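Local coordinates for protein organophosphorus hydrolase (Pseudomonas pseudoalcaligenes, PDB 4LE6) that probably hydrolyses organophosphate triesters, as a phosphotriesterase of the metallo-beta-lactamase superfamily that carries two zinc ions, at residues V135-H139 with S232-K236; L243-L249 with R276-L280; Q255-P259 with Q308-W312. All coordinates share one frame. Where two conformers were deposited one is given. Residue numbers count along the deposited sequence, not the author numbering.

Contact 1 of 3, residues V135-H139 with S232-K236; sequences VLLTH and SYLFK. With ZN (zinc ion), chain J.
Two sheets that face each other across a buried core can be joined through one aromatic side chain. Residues 135-139 leave strand 134-136 in extended conformation through Leu-137 and turn at Thr-138 (phi/psi -68/-36). Residues 232-236 are extended throughout, and the closest CA pair is Thr-138 with Ser-232, 5.8 Å apart. Leu-136, rotamer mt, points toward the partner strand. Its CB lies over one face of the Tyr-233 ring in a CH-pi contact, 3.8 Å from the centroid, and its CD1 is 4.1 Å from CZ of Phe-235. Leu-137 turns its CB away but offers its carbonyl: Tyr-233, with chi1 near -62°, donates from OH to Leu-137 O at 2.7 Å. This joins the two sheets of the alpha-beta/beta-alpha sandwich of the metallo-beta-lactamase fold, where the loop after strand 134-136 opens the HxHxDH zinc motif. Thr-138, in the p rotamer, sets CG2 4.1 Å from CE2 of Tyr-233, while its OG1 bonds to Asp-104 and accepts from His-139 ND1 at 2.9 Å. That bond helps to hold the ring of His-139 (chi1 61°, chi2 -56°), whose NE2 binds a zinc ion at 2.2 Å beside His-141, His-226, Asp-247 and a water 2.1 Å from the metal.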
ATOM      1  N   VAL A 135     -17.825   4.395  19.340  1.00 20.43           N
ATOM      2  CA  VAL A 135     -16.615   3.583  19.245  1.00 23.70           C
ATOM      3  C   VAL A 135     -17.021   2.113  19.372  1.00 26.69           C
ATOM      4  O   VAL A 135     -17.687   1.748  20.337  1.00 27.63           O
ATOM      5  CB  VAL A 135     -15.594   3.928  20.344  1.00 26.22           C
ATOM      6  CG1 VAL A 135     -14.384   2.987  20.274  1.00 27.05           C
ATOM      7  CG2 VAL A 135     -15.125   5.381  20.212  1.00 24.43           C
ATOM      8  N   LEU A 136     -16.659   1.287  18.388  1.00 24.18           N
ATOM      9  CA  LEU A 136     -16.921  -0.151  18.444  1.00 27.72           C
ATOM     10  C   LEU A 136     -15.603  -0.869  18.677  1.00 26.08           C
ATOM     11  O   LEU A 136     -14.650  -0.670  17.930  1.00 23.52           O
ATOM     12  CB  LEU A 136     -17.529  -0.658  17.128  1.00 26.46           C
ATOM     13  CG  LEU A 136     -18.686   0.152  16.547  1.00 22.96           C
ATOM     14  CD1 LEU A 136     -19.029  -0.340  15.147  1.00 25.31           C
ATOM     15  CD2 LEU A 136     -19.884   0.078  17.463  1.00 23.20           C
ATOM     16  N   LEU A 137     -15.534  -1.715  19.697  1.00 21.72           N
ATOM     17  CA  LEU A 137     -14.317  -2.482  19.941  1.00 19.61           C
ATOM     18  C   LEU A 137     -14.492  -3.897  19.423  1.00 22.00           C
ATOM     19  O   LEU A 137     -15.481  -4.555  19.779  1.00 21.64           O
ATOM     20  CB  LEU A 137     -14.030  -2.543  21.440  1.00 18.62           C
ATOM     21  CG  LEU A 137     -13.694  -1.216  22.118  1.00 22.59           C
ATOM     22  CD1 LEU A 137     -13.464  -1.475  23.599  1.00 28.10           C
ATOM     23  CD2 LEU A 137     -12.480  -0.585  21.475  1.00 22.27           C
ATOM     24  N   THR A 138     -13.548  -4.392  18.611  1.00 21.65           N
ATOM     25  CA  THR A 138     -13.629  -5.787  18.163  1.00 21.37           C
ATOM     26  C   THR A 138     -13.407  -6.709  19.361  1.00 21.19           C
ATOM     27  O   THR A 138     -14.033  -7.753  19.461  1.00 22.69           O
ATOM     28  CB  THR A 138     -12.630  -6.122  17.041  1.00 19.12           C
ATOM     29  OG1 THR A 138     -11.294  -5.822  17.467  1.00 19.54           O
ATOM     30  CG2 THR A 138     -12.959  -5.301  15.826  1.00 16.78           C
ATOM     31  N   HIS A 139     -12.522  -6.298  20.268  1.00 19.36           N
ATOM     32  CA  HIS A 139     -12.236  -7.036  21.491  1.00 18.28           C
ATOM     33  C   HIS A 139     -11.431  -6.138  22.423  1.00 20.89           C
ATOM     34  O   HIS A 139     -11.063  -5.025  22.048  1.00 21.30           O
ATOM     35  CB  HIS A 139     -11.484  -8.362  21.215  1.00 18.92           C
ATOM     36  CG  HIS A 139     -10.148  -8.204  20.545  1.00 20.03           C
ATOM     37  ND1 HIS A 139      -9.983  -7.546  19.346  1.00 22.42           N
ATOM     38  CD2 HIS A 139      -8.927  -8.705  20.865  1.00 22.25           C
ATOM     39  CE1 HIS A 139      -8.713  -7.613  18.976  1.00 26.10           C
ATOM     40  NE2 HIS A 139      -8.049  -8.304  19.888  1.00 22.93           N
ATOM     41  N   SER A 232     -16.550  -9.007  14.919  1.00 21.94           N
ATOM     42  CA  SER A 232     -16.270  -8.273  13.694  1.00 21.75           C
ATOM     43  C   SER A 232     -17.463  -7.376  13.375  1.00 23.34           C
ATOM     44  O   SER A 232     -18.569  -7.663  13.814  1.00 24.81           O
ATOM     45  CB  SER A 232     -16.015  -9.246  12.537  1.00 22.76           C
ATOM     46  OG  SER A 232     -14.960 -10.131  12.861  1.00 23.13           O
ATOM     47  N   TYR A 233     -17.252  -6.299  12.620  1.00 20.36           N
ATOM     48  CA  TYR A 233     -18.347  -5.380  12.308  1.00 21.31           C
ATOM     49  C   TYR A 233     -18.537  -5.214  10.806  1.00 23.10           C
ATOM     50  O   TYR A 233     -17.591  -4.931  10.081  1.00 26.73           O
ATOM     51  CB  TYR A 233     -18.115  -4.025  12.986  1.00 22.44           C
ATOM     52  CG  TYR A 233     -18.068  -4.125  14.501  1.00 19.81           C
ATOM     53  CD1 TYR A 233     -19.232  -4.245  15.253  1.00 22.70           C
ATOM     54  CD2 TYR A 233     -16.859  -4.125  15.171  1.00 21.71           C
ATOM     55  CE1 TYR A 233     -19.187  -4.348  16.633  1.00 24.77           C
ATOM     56  CE2 TYR A 233     -16.798  -4.217  16.536  1.00 21.44           C
ATOM     57  CZ  TYR A 233     -17.967  -4.333  17.268  1.00 24.93           C
ATOM     58  OH  TYR A 233     -17.888  -4.424  18.641  1.00 24.96           O
ATOM     59  N   LEU A 234     -19.780  -5.359  10.359  1.00 24.41           N
ATOM     60  CA  LEU A 234     -20.107  -5.258   8.944  1.00 22.50           C
ATOM     61  C   LEU A 234     -20.784  -3.916   8.644  1.00 21.64           C
ATOM     62  O   LEU A 234     -21.751  -3.530   9.320  1.00 24.38           O
ATOM     63  CB  LEU A 234     -21.012  -6.421   8.545  1.00 22.53           C
ATOM     64  CG  LEU A 234     -21.433  -6.522   7.084  1.00 24.99           C
ATOM     65  CD1 LEU A 234     -20.235  -6.808   6.195  1.00 24.36           C
ATOM     66  CD2 LEU A 234     -22.496  -7.616   6.968  1.00 27.41           C
ATOM     67  N   PHE A 235     -20.235  -3.226   7.644  1.00 20.61           N
ATOM     68  CA  PHE A 235     -20.745  -1.962   7.125  1.00 20.90           C
ATOM     69  C   PHE A 235     -21.214  -2.198   5.694  1.00 23.35           C
ATOM     70  O   PHE A 235     -20.484  -2.797   4.891  1.00 23.35           O
ATOM     71  CB  PHE A 235     -19.647  -0.892   7.152  1.00 19.23           C
ATOM     72  CG  PHE A 235     -19.265  -0.468   8.529  1.00 20.47           C
ATOM     73  CD1 PHE A 235     -18.428  -1.246   9.303  1.00 19.23           C
ATOM     74  CD2 PHE A 235     -19.784   0.688   9.073  1.00 22.76           C
ATOM     75  CE1 PHE A 235     -18.119  -0.864  10.600  1.00 19.68           C
ATOM     76  CE2 PHE A 235     -19.476   1.070  10.349  1.00 22.11           C
ATOM     77  CZ  PHE A 235     -18.652   0.289  11.119  1.00 19.52           C
ATOM     78  N   LYS A 236     -22.432  -1.764   5.392  1.00 22.78           N
ATOM     79  CA  LYS A 236     -23.028  -1.918   4.063  1.00 25.31           C
ATOM     80  C   LYS A 236     -23.589  -0.594   3.576  1.00 28.05           C
ATOM     81  O   LYS A 236     -24.338   0.064   4.302  1.00 25.62           O
ATOM     82  CB  LYS A 236     -24.201  -2.889   4.113  1.00 24.88           C
ATOM     83  CG  LYS A 236     -23.858  -4.312   4.507  1.00 32.81           C
ATOM     84  CD  LYS A 236     -25.092  -5.204   4.289  1.00 41.71           C
ATOM     85  CE  LYS A 236     -25.296  -6.197   5.421  1.00 53.91           C
ATOM     86  NZ  LYS A 236     -26.647  -6.860   5.362  1.00 64.12           N
TER
HETATM   87 ZN    ZN J 405      -6.087  -9.257  19.913  1.00 24.94          ZN
HETATM   88  O   HOH W   1      -4.493  -7.854  19.714  1.00 14.52           O

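Contact 2 of 3, residues L243-L249 with R276-L280. With ZN (zinc ion), chain J; ZN (zinc ion), chain K.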
ATOM      1  N   LEU A 243     -16.070  -5.516   5.973  1.00 21.39           N
ATOM      2  CA  LEU A 243     -16.030  -6.188   7.259  1.00 22.26           C
ATOM      3  C   LEU A 243     -14.773  -5.741   7.985  1.00 21.13           C
ATOM      4  O   LEU A 243     -13.660  -6.024   7.545  1.00 21.45           O
ATOM      5  CB  LEU A 243     -16.024  -7.702   7.078  1.00 21.10           C
ATOM      6  CG  LEU A 243     -16.087  -8.489   8.384  1.00 26.52           C
ATOM      7  CD1 LEU A 243     -17.493  -8.451   8.977  1.00 32.78           C
ATOM      8  CD2 LEU A 243     -15.632  -9.922   8.138  1.00 25.86           C
ATOM      9  N   VAL A 244     -14.963  -5.015   9.080  1.00 19.56           N
ATOM     10  CA  VAL A 244     -13.854  -4.595   9.917  1.00 20.57           C
ATOM     11  C   VAL A 244     -13.685  -5.721  10.903  1.00 22.16           C
ATOM     12  O   VAL A 244     -14.478  -5.850  11.848  1.00 24.86           O
ATOM     13  CB  VAL A 244     -14.133  -3.287  10.643  1.00 21.17           C
ATOM     14  CG1 VAL A 244     -12.886  -2.848  11.425  1.00 18.63           C
ATOM     15  CG2 VAL A 244     -14.563  -2.240   9.633  1.00 23.10           C
ATOM     16  N   TRP A 245     -12.665  -6.551  10.675  1.00 21.91           N
ATOM     17  CA  TRP A 245     -12.757  -7.919  11.196  1.00 23.61           C
ATOM     18  C   TRP A 245     -12.007  -8.163  12.491  1.00 22.92           C
ATOM     19  O   TRP A 245     -12.183  -9.198  13.116  1.00 22.85           O
ATOM     20  CB  TRP A 245     -12.448  -8.987  10.121  1.00 24.06           C
ATOM     21  CG  TRP A 245     -11.016  -9.247   9.746  1.00 24.22           C
ATOM     22  CD1 TRP A 245      -9.887  -8.716  10.301  1.00 25.66           C
ATOM     23  CD2 TRP A 245     -10.573 -10.123   8.697  1.00 23.00           C
ATOM     24  NE1 TRP A 245      -8.767  -9.223   9.668  1.00 25.78           N
ATOM     25  CE2 TRP A 245      -9.168 -10.082   8.683  1.00 21.89           C
ATOM     26  CE3 TRP A 245     -11.237 -10.944   7.776  1.00 25.82           C
ATOM     27  CZ2 TRP A 245      -8.409 -10.830   7.781  1.00 24.46           C
ATOM     28  CZ3 TRP A 245     -10.482 -11.690   6.886  1.00 25.87           C
ATOM     29  CH2 TRP A 245      -9.082 -11.624   6.895  1.00 26.79           C
ATOM     30  N   GLY A 246     -11.191  -7.198  12.905  1.00 18.32           N
ATOM     31  CA  GLY A 246     -10.432  -7.332  14.122  1.00 18.58           C
ATOM     32  C   GLY A 246      -9.225  -8.235  13.907  1.00 19.68           C
ATOM     33  O   GLY A 246      -8.473  -8.079  12.942  1.00 22.31           O
ATOM     34  N   ASP A 247      -9.051  -9.180  14.820  1.00 19.50           N
ATOM     35  CA  ASP A 247      -7.889 -10.047  14.869  1.00 21.13           C
ATOM     36  C   ASP A 247      -8.164 -11.467  14.340  1.00 24.20           C
ATOM     37  O   ASP A 247      -7.640 -12.451  14.874  1.00 22.85           O
ATOM     38  CB  ASP A 247      -7.367 -10.089  16.308  1.00 20.82           C
ATOM     39  CG  ASP A 247      -6.613  -8.824  16.691  1.00 22.96           C
ATOM     40  OD1 ASP A 247      -6.742  -7.814  15.969  1.00 20.02           O
ATOM     41  OD2 ASP A 247      -5.899  -8.842  17.718  1.00 20.55           O
ATOM     42  N   ILE A 248      -8.963 -11.562  13.280  1.00 23.90           N
ATOM     43  CA  ILE A 248      -9.163 -12.824  12.548  1.00 25.24           C
ATOM     44  C   ILE A 248      -7.834 -13.464  12.185  1.00 26.17           C
ATOM     45  O   ILE A 248      -7.682 -14.682  12.201  1.00 26.42           O
ATOM     46  CB  ILE A 248      -9.941 -12.573  11.230  1.00 26.70           C
ATOM     47  CG1 ILE A 248     -11.347 -12.072  11.543  1.00 28.59           C
ATOM     48  CG2 ILE A 248      -9.978 -13.837  10.341  1.00 27.34           C
ATOM     49  CD1 ILE A 248     -12.135 -12.965  12.529  1.00 30.79           C
ATOM     50  N   LEU A 249      -6.853 -12.643  11.853  1.00 24.98           N
ATOM     51  CA  LEU A 249      -5.520 -13.174  11.706  1.00 28.22           C
ATOM     52  C   LEU A 249      -4.512 -12.091  11.977  1.00 25.24           C
ATOM     53  O   LEU A 249      -4.814 -10.900  11.931  1.00 24.26           O
ATOM     54  CB  LEU A 249      -5.301 -13.843  10.348  1.00 32.36           C
ATOM     55  CG  LEU A 249      -5.432 -13.037   9.062  1.00 31.63           C
ATOM     56  CD1 LEU A 249      -4.087 -12.430   8.653  1.00 27.53           C
ATOM     57  CD2 LEU A 249      -5.964 -13.948   7.970  1.00 29.88           C
ATOM     58  N   ARG A 276     -11.770 -18.087  11.938  1.00 31.68           N
ATOM     59  CA  ARG A 276     -10.952 -17.617  10.810  1.00 28.83           C
ATOM     60  C   ARG A 276     -11.314 -18.339   9.495  1.00 27.70           C
ATOM     61  O   ARG A 276     -11.545 -17.694   8.463  1.00 27.25           O
ATOM     62  CB  ARG A 276      -9.469 -17.800  11.106  1.00 29.04           C
ATOM     63  CG  ARG A 276      -8.556 -17.473   9.911  1.00 26.36           C
ATOM     64  CD  ARG A 276      -7.097 -17.306  10.330  1.00 25.85           C
ATOM     65  NE  ARG A 276      -6.615 -18.424  11.141  1.00 28.74           N
ATOM     66  CZ  ARG A 276      -6.461 -18.391  12.461  1.00 27.59           C
ATOM     67  NH1 ARG A 276      -6.022 -19.460  13.096  1.00 31.40           N
ATOM     68  NH2 ARG A 276      -6.750 -17.307  13.159  1.00 24.02           N
ATOM     69  N   GLN A 277     -11.375 -19.669   9.532  1.00 27.97           N
ATOM     70  CA  GLN A 277     -11.759 -20.436   8.337  1.00 30.60           C
ATOM     71  C   GLN A 277     -13.109 -19.975   7.780  1.00 30.93           C
ATOM     72  O   GLN A 277     -13.259 -19.718   6.561  1.00 29.58           O
ATOM     73  CB  GLN A 277     -11.811 -21.919   8.665  1.00 32.71           C
ATOM     74  CG  GLN A 277     -10.435 -22.531   8.887  1.00 35.20           C
ATOM     75  CD  GLN A 277      -9.720 -22.901   7.587  1.00 42.49           C
ATOM     76  OE1 GLN A 277     -10.086 -22.447   6.498  1.00 42.57           O
ATOM     77  NE2 GLN A 277      -8.690 -23.734   7.702  1.00 46.85           N
ATOM     78  N   ARG A 278     -14.084 -19.830   8.677  1.00 30.09           N
ATOM     79  CA  ARG A 278     -15.421 -19.418   8.258  0.74 29.73           C
ATOM     80  C   ARG A 278     -15.436 -18.013   7.659  1.00 27.27           C
ATOM     81  O   ARG A 278     -16.026 -17.776   6.579  1.00 25.76           O
ATOM     82  CB  ARG A 278     -16.379 -19.473   9.443  0.74 31.69           C
ATOM     83  CG  ARG A 278     -17.769 -18.974   9.128  0.74 33.16           C
ATOM     84  CD  ARG A 278     -18.755 -19.389  10.209  0.74 35.03           C
ATOM     85  NE  ARG A 278     -18.413 -18.800  11.505  0.74 33.83           N
ATOM     86  CZ  ARG A 278     -18.752 -17.574  11.889  0.74 32.10           C
ATOM     87  NH1 ARG A 278     -18.396 -17.139  13.088  0.74 35.32           N
ATOM     88  NH2 ARG A 278     -19.445 -16.779  11.087  0.74 28.65           N
ATOM     89  N   ILE A 279     -14.818 -17.074   8.364  1.00 26.39           N
ATOM     90  CA  ILE A 279     -14.810 -15.686   7.918  1.00 23.36           C
ATOM     91  C   ILE A 279     -14.043 -15.543   6.596  1.00 23.58           C
ATOM     92  O   ILE A 279     -14.426 -14.757   5.722  1.00 22.77           O
ATOM     93  CB  ILE A 279     -14.210 -14.771   9.005  1.00 23.62           C
ATOM     94  CG1 ILE A 279     -15.129 -14.735  10.245  1.00 28.40           C
ATOM     95  CG2 ILE A 279     -13.984 -13.341   8.478  1.00 23.31           C
ATOM     96  CD1 ILE A 279     -16.545 -14.230   9.984  1.00 31.71           C
ATOM     97  N   LEU A 280     -12.952 -16.286   6.440  1.00 26.79           N
ATOM     98  CA  LEU A 280     -12.184 -16.180   5.200  1.00 23.28           C
ATOM     99  C   LEU A 280     -13.035 -16.723   4.066  1.00 25.11           C
ATOM    100  O   LEU A 280     -13.141 -16.094   2.995  1.00 25.11           O
ATOM    101  CB  LEU A 280     -10.871 -16.956   5.291  1.00 23.96           C
ATOM    102  CG  LEU A 280      -9.766 -16.318   6.131  1.00 24.73           C
ATOM    103  CD1 LEU A 280      -8.627 -17.319   6.307  1.00 24.02           C
ATOM    104  CD2 LEU A 280      -9.263 -15.022   5.488  1.00 24.56           C
TER
HETATM  105 ZN    ZN J 405      -6.087  -9.257  19.913  1.00 24.94          ZN
HETATM  106 ZN    ZN K 406      -4.744  -7.078  18.080  1.00 20.50          ZN
HETATM  107  O   HOH W   1      -4.493  -7.854  19.714  1.00 14.52           O
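A strand and a helix running nearly antiparallel illustrate how a sheet is covered in an alpha/beta sandwich. The short axes of strand 243-246 and helix 276-280 make an angle of 164° and approach to 11.7 Å, a separation filled by side chains. At Gly-246 the chain turns, with a positive phi of 78°, and the backbone then passes Asp-247 and brings Ile-248 beside the helix, its CA 5.4 Å from that of Arg-276.

Ile-279 points at the strand and is shared by three residues. Its CG2 lies 3.8 Å from Leu-243 CD2 and 3.7 Å from Trp-245 CE3, and its CG1 is 4.2 Å from Ile-248 CD1. One helical position on, Leu-280 sets CD2 3.7 Å from Trp-245 CH2 and 4.3 Å from Leu-249 CD2. The polar tie belongs to Arg-276, whose NH2 donates to Ile-248 O at 2.9 Å, near the plane of the guanidinium, while its NE is bonded to Pro-259 O. Its aliphatic part packs as well, with CD 3.9 Å from Leu-249 CB.

Asp-247 makes no contact with the helix. Asp-247 OD2 bridges the two zinc ions, 2.2 Å from the zinc of chain J and 2.1 Å from that of chain K, as the bridging aspartate does in binuclear members of this superfamily.

Strand 240-246 runs between strands 231-237 and 289-292, with Leu-243 paired to Trp-289 and Ala-291. Helix 269-286 lies against this sheet, and Gln-255 of helix 252-255 touches both Leu-249 and Arg-276.

Contact 3 of 3, residues Q255-P259 with Q308-W312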
ATOM      1  N   GLN A 255      -1.147 -16.856   7.431  1.00 24.81           N
ATOM      2  CA  GLN A 255      -2.459 -17.351   7.834  1.00 28.62           C
ATOM      3  C   GLN A 255      -3.548 -17.243   6.763  1.00 28.19           C
ATOM      4  O   GLN A 255      -4.633 -17.782   6.940  1.00 25.65           O
ATOM      5  CB  GLN A 255      -2.918 -16.642   9.112  1.00 28.77           C
ATOM      6  CG  GLN A 255      -2.061 -16.972  10.340  1.00 27.84           C
ATOM      7  CD  GLN A 255      -2.533 -16.243  11.585  1.00 27.48           C
ATOM      8  OE1 GLN A 255      -2.387 -15.032  11.688  1.00 27.16           O
ATOM      9  NE2 GLN A 255      -3.124 -16.972  12.517  1.00 26.37           N
ATOM     10  N   PHE A 256      -3.284 -16.529   5.672  1.00 25.79           N
ATOM     11  CA  PHE A 256      -4.134 -16.656   4.496  1.00 25.47           C
ATOM     12  C   PHE A 256      -3.804 -17.977   3.825  1.00 27.50           C
ATOM     13  O   PHE A 256      -4.694 -18.812   3.608  1.00 26.83           O
ATOM     14  CB  PHE A 256      -3.936 -15.487   3.539  1.00 24.50           C
ATOM     15  CG  PHE A 256      -4.641 -14.225   3.974  1.00 22.81           C
ATOM     16  CD1 PHE A 256      -5.996 -14.064   3.753  1.00 21.49           C
ATOM     17  CD2 PHE A 256      -3.944 -13.193   4.584  1.00 21.01           C
ATOM     18  CE1 PHE A 256      -6.650 -12.889   4.139  1.00 21.39           C
ATOM     19  CE2 PHE A 256      -4.591 -12.024   4.972  1.00 22.87           C
ATOM     20  CZ  PHE A 256      -5.943 -11.874   4.753  1.00 21.53           C
ATOM     21  N   ALA A 257      -2.523 -18.199   3.535  1.00 26.27           N
ATOM     22  CA  ALA A 257      -2.115 -19.456   2.903  1.00 26.49           C
ATOM     23  C   ALA A 257      -2.406 -20.673   3.796  1.00 27.74           C
ATOM     24  O   ALA A 257      -2.799 -21.734   3.306  1.00 27.96           O
ATOM     25  CB  ALA A 257      -0.647 -19.413   2.535  1.00 27.76           C
ATOM     26  N   LYS A 258      -2.205 -20.520   5.104  1.00 27.30           N
ATOM     27  CA  LYS A 258      -2.392 -21.622   6.052  1.00 28.74           C
ATOM     28  C   LYS A 258      -3.193 -21.162   7.277  1.00 27.66           C
ATOM     29  O   LYS A 258      -2.631 -20.908   8.347  1.00 26.91           O
ATOM     30  CB  LYS A 258      -1.031 -22.193   6.444  1.00 32.83           C
ATOM     31  CG  LYS A 258      -0.262 -22.690   5.219  1.00 38.37           C
ATOM     32  CD  LYS A 258       0.826 -23.695   5.565  1.00 47.65           C
ATOM     33  CE  LYS A 258       1.551 -24.177   4.301  1.00 58.10           C
ATOM     34  NZ  LYS A 258       2.793 -24.949   4.604  1.00 66.81           N
ATOM     35  N   PRO A 259      -4.520 -21.037   7.105  1.00 31.66           N
ATOM     36  CA  PRO A 259      -5.389 -20.556   8.188  1.00 30.03           C
ATOM     37  C   PRO A 259      -5.314 -21.467   9.403  1.00 29.42           C
ATOM     38  O   PRO A 259      -5.664 -21.018  10.490  1.00 28.72           O
ATOM     39  CB  PRO A 259      -6.786 -20.604   7.577  1.00 30.88           C
ATOM     40  CG  PRO A 259      -6.568 -20.528   6.101  1.00 35.90           C
ATOM     41  CD  PRO A 259      -5.272 -21.275   5.862  1.00 35.31           C
ATOM     42  N   GLN A 308      -5.395 -24.075  -2.392  1.00 46.65           N
ATOM     43  CA  GLN A 308      -5.303 -24.339  -0.960  1.00 50.51           C
ATOM     44  C   GLN A 308      -5.231 -22.998  -0.233  1.00 40.33           C
ATOM     45  O   GLN A 308      -4.463 -22.121  -0.618  1.00 38.99           O
ATOM     46  CB  GLN A 308      -4.070 -25.184  -0.636  1.00 60.75           C
ATOM     47  CG  GLN A 308      -4.329 -26.254   0.420  1.00 70.59           C
ATOM     48  CD  GLN A 308      -3.075 -26.690   1.171  1.00 78.06           C
ATOM     49  OE1 GLN A 308      -2.160 -25.895   1.401  1.00 81.67           O
ATOM     50  NE2 GLN A 308      -3.038 -27.957   1.569  1.00 79.36           N
ATOM     51  N   GLY A 309      -6.045 -22.828   0.803  1.00 31.50           N
ATOM     52  CA  GLY A 309      -6.021 -21.604   1.579  1.00 28.93           C
ATOM     53  C   GLY A 309      -6.461 -20.409   0.750  1.00 30.36           C
ATOM     54  O   GLY A 309      -7.236 -20.556  -0.202  1.00 28.35           O
ATOM     55  N   TYR A 310      -5.941 -19.234   1.099  1.00 25.92           N
ATOM     56  CA  TYR A 310      -6.443 -17.967   0.580  1.00 25.30           C
ATOM     57  C   TYR A 310      -5.293 -17.026   0.263  1.00 25.66           C
ATOM     58  O   TYR A 310      -4.143 -17.333   0.560  1.00 25.55           O
ATOM     59  CB  TYR A 310      -7.380 -17.304   1.610  1.00 24.23           C
ATOM     60  CG  TYR A 310      -8.599 -18.155   1.914  1.00 24.89           C
ATOM     61  CD1 TYR A 310      -8.544 -19.162   2.871  1.00 25.50           C
ATOM     62  CD2 TYR A 310      -9.787 -17.976   1.222  1.00 25.05           C
ATOM     63  CE1 TYR A 310      -9.656 -19.970   3.136  1.00 26.38           C
ATOM     64  CE2 TYR A 310     -10.903 -18.787   1.481  1.00 25.87           C
ATOM     65  CZ  TYR A 310     -10.819 -19.781   2.432  1.00 26.39           C
ATOM     66  OH  TYR A 310     -11.902 -20.581   2.702  1.00 29.97           O
ATOM     67  N   ALA A 311      -5.617 -15.888  -0.344  1.00 25.06           N
ATOM     68  CA  ALA A 311      -4.646 -14.833  -0.596  1.00 25.63           C
ATOM     69  C   ALA A 311      -5.288 -13.492  -0.261  1.00 24.00           C
ATOM     70  O   ALA A 311      -6.500 -13.325  -0.411  1.00 26.59           O
ATOM     71  CB  ALA A 311      -4.183 -14.855  -2.042  1.00 30.44           C
ATOM     72  N   TRP A 312      -4.467 -12.555   0.202  1.00 22.65           N
ATOM     73  CA  TRP A 312      -4.886 -11.189   0.516  1.00 23.75           C
ATOM     74  C   TRP A 312      -4.539 -10.306  -0.672  1.00 22.69           C
ATOM     75  O   TRP A 312      -3.435 -10.401  -1.193  1.00 25.50           O
ATOM     76  CB  TRP A 312      -4.112 -10.713   1.735  1.00 24.37           C
ATOM     77  CG  TRP A 312      -4.311  -9.279   2.115  1.00 22.67           C
ATOM     78  CD1 TRP A 312      -3.348  -8.312   2.212  1.00 23.41           C
ATOM     79  CD2 TRP A 312      -5.545  -8.653   2.503  1.00 18.61           C
ATOM     80  NE1 TRP A 312      -3.919  -7.115   2.614  1.00 21.62           N
ATOM     81  CE2 TRP A 312      -5.261  -7.304   2.796  1.00 18.87           C
ATOM     82  CE3 TRP A 312      -6.865  -9.101   2.618  1.00 20.08           C
ATOM     83  CZ2 TRP A 312      -6.248  -6.403   3.199  1.00 18.43           C
ATOM     84  CZ3 TRP A 312      -7.847  -8.192   3.019  1.00 22.64           C
ATOM     85  CH2 TRP A 312      -7.527  -6.870   3.302  1.00 21.87           C
TER
HETATM   86  O   HOH W   2      -3.852 -24.326   3.565  1.00 41.61           O
HETATM   87  O   HOH W   3      -2.004 -22.065   0.320  1.00 76.09           O
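Here a loop is held against the start of a strand by one direct backbone bond, two waters and a large aromatic side chain. The direct bond runs from Tyr-310 N to Phe-256 O, 2.8 Å. Gly-309 permits the close approach: its CA is 3.7 Å from both Phe-256 O and Ala-257 O, its phi is positive (65°), and a CB on it would collide with these two carbonyls.

Water extends the polar link. One molecule donates to Ala-257 O at 3.1 Å and to Gln-308 O at 2.6 Å, joining main chain to main chain. A second lies 2.8 Å from Ala-257 O and makes a weak bond of 3.2 Å to OE1 of the poorly ordered Gln-308.

Among the apolar contacts Phe-256 dominates. Trp-312 CB sits over one face of its ring, 3.7 Å from the centroid, as a CH-pi contact; the Trp-312 five-membered ring is nearly parallel but slid aside, its centroid 5.3 Å away. Tyr-310 CB meets the ring edge at 4.1 Å from Phe-256 CD1, and Pro-259 CG reaches Tyr-310 CD1 at 4.0 Å.

The loop follows helix 252-255, while strand 310-314 is one of the two outermost strands of its sheet within the chain, next to strand 300-305. Phe-256 also touches Val-303 of that neighbour and Leu-280 of helix 269-286, and Tyr-310 rests on Ala-281 of the same helix.

In the fold
From the N terminus, contact 1 closes first: after 135-139 the chain runs through 92 residues, some unmodelled, before 232-236 returns across the core. Contact 2 opens only afterwards, in series, on the next strand, 240-246, and closes a loop of 26 residues. Adjacent strands and one zinc ion join these two contacts, since His-139 and Asp-247 share that metal. Contact 3, closing a loop of 48 residues, crosses contact 2, because 255-259 falls between 243-249 and 276-280 whereas 308-312 lies beyond both. Its loop packs on the helix of contact 2. Contacts 1 and 3 do not touch, their nearest atoms being about 12 Å apart, yet both reach the sheet running from 218-222 to 310-314.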